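Local atomic coordinates of carboxypeptidase A (Helicoverpa armigera, PDB entry 1JQG), a protein that probably acts as a zinc-dependent metallocarboxypeptidase of the M14 family, removing residues from the C-terminal end of peptides, and is made as a proenzyme with an activation peptide. Residues G241-A244 and G245-M249. Numbering follows the deposited sequence.
Sequences GYMA and GNLCM
M243 and N246 close a type II beta-turn, with A244 and G245 at its corners, in the long surface loop between helices 221-228 and 283-294 of the zinc carboxypeptidase domain. The turn is closed by a hydrogen bond from N246 N to M243 O, 2.8 Å long with an N-H...O angle of 151°; the donor sits well above the carbonyl plane. G245 takes the positive phi of the second corner, where a beta carbon would run into A244 O.

Beyond the turn the chain doubles back, and a water joins its two arms, accepting from Y242 N at 2.7 Å and donating to C248 O at 2.8 Å. The N246 side chain folds back toward G241, its CG 3.9 Å from G241 N. With an alanine here, G241 N would probably lose its amide neighbour, and a gap is likely to open beside the bridging water.

Apolar contact falls to M243. Its chain leaves fully extended, with CG anti to the backbone N (chi1 178°), which carries SD across to L247 CB at 3.4 Å and C248 CB at 3.7 Å. C248 is itself tied to C270 by a disulfide, and Y242 points elsewhere, its OH bonded to E282 and its ring edge-to-face with F274. At the end of M243, the bend at chi3 (-87°) brings CE to 4.2 Å from C248 CB, while SD lies 3.9 Å from C248 SG.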
loop_
_atom_site.group_PDB
_atom_site.type_symbol
_atom_site.label_atom_id
_atom_site.label_comp_id
_atom_site.label_asym_id
_atom_site.label_seq_id
_atom_site.Cartn_x
_atom_site.Cartn_y
_atom_site.Cartn_z
ATOM N N GLY A 241 15.317 19.018 3.332
ATOM C CA GLY A 241 15.693 20.033 2.350
ATOM C C GLY A 241 14.495 20.592 1.622
ATOM O O GLY A 241 14.640 21.183 0.544
ATOM N N TYR A 242 13.284 20.442 2.163
ATOM C CA TYR A 242 12.082 20.954 1.525
ATOM C C TYR A 242 11.462 22.105 2.321
ATOM O O TYR A 242 10.632 22.785 1.736
ATOM C CB TYR A 242 10.988 19.902 1.417
ATOM C CG TYR A 242 11.107 18.972 0.242
ATOM C CD1 TYR A 242 11.604 17.679 0.335
ATOM C CD2 TYR A 242 10.704 19.445 -1.010
ATOM C CE1 TYR A 242 11.677 16.896 -0.813
ATOM C CE2 TYR A 242 10.760 18.653 -2.137
ATOM C CZ TYR A 242 11.257 17.370 -2.039
ATOM O OH TYR A 242 11.364 16.533 -3.147
ATOM N N MET A 243 12.053 22.484 3.449
ATOM C CA MET A 243 11.578 23.596 4.258
ATOM C C MET A 243 12.669 24.031 5.218
ATOM O O MET A 243 13.482 23.257 5.740
ATOM C CB MET A 243 10.311 23.204 5.006
ATOM C CG MET A 243 9.747 24.264 5.911
ATOM S SD MET A 243 8.261 23.754 6.781
ATOM C CE MET A 243 7.122 24.258 5.465
ATOM N N ALA A 244 12.661 25.307 5.567
ATOM C CA ALA A 244 13.605 25.912 6.499
ATOM C C ALA A 244 13.610 25.274 7.866
ATOM O O ALA A 244 12.568 25.157 8.527
ATOM C CB ALA A 244 13.208 27.387 6.641
ATOM N N GLY A 245 14.752 24.721 8.258
ATOM C CA GLY A 245 14.852 24.037 9.551
ATOM C C GLY A 245 14.154 22.686 9.540
ATOM O O GLY A 245 14.038 21.993 10.542
ATOM N N ASN A 246 13.643 22.267 8.388
ATOM C CA ASN A 246 12.929 21.036 8.172
ATOM C C ASN A 246 11.783 20.876 9.155
ATOM O O ASN A 246 11.566 19.782 9.689
ATOM C CB ASN A 246 13.859 19.827 8.252
ATOM C CG ASN A 246 14.867 19.788 7.117
ATOM O OD1 ASN A 246 16.083 19.726 7.312
ATOM N ND2 ASN A 246 14.357 19.827 5.890
ATOM N N LEU A 247 11.010 21.951 9.339
ATOM C CA LEU A 247 9.811 21.913 10.174
ATOM C C LEU A 247 8.884 20.800 9.662
ATOM O O LEU A 247 8.362 19.998 10.414
ATOM C CB LEU A 247 9.079 23.253 10.091
ATOM C CG LEU A 247 8.023 23.554 11.149
ATOM C CD1 LEU A 247 8.756 23.820 12.466
ATOM C CD2 LEU A 247 7.210 24.773 10.772
ATOM N N CYS A 248 8.678 20.768 8.346
ATOM C CA CYS A 248 7.903 19.746 7.675
ATOM C C CYS A 248 8.839 19.002 6.717
ATOM O O CYS A 248 9.718 19.637 6.116
ATOM C CB CYS A 248 6.751 20.368 6.915
ATOM S SG CYS A 248 5.497 21.209 7.887
ATOM N N MET A 249 8.648 17.694 6.585
ATOM C CA MET A 249 9.466 16.899 5.690
ATOM C C MET A 249 8.684 15.716 5.119
ATOM O O MET A 249 7.559 15.435 5.491
ATOM C CB MET A 249 10.713 16.380 6.396
ATOM C CG MET A 249 10.564 15.622 7.686
ATOM S SD MET A 249 12.035 15.530 8.747
ATOM C CE MET A 249 12.809 14.073 8.052
HETATM O O HOH W 1 12.052 19.737 4.507
#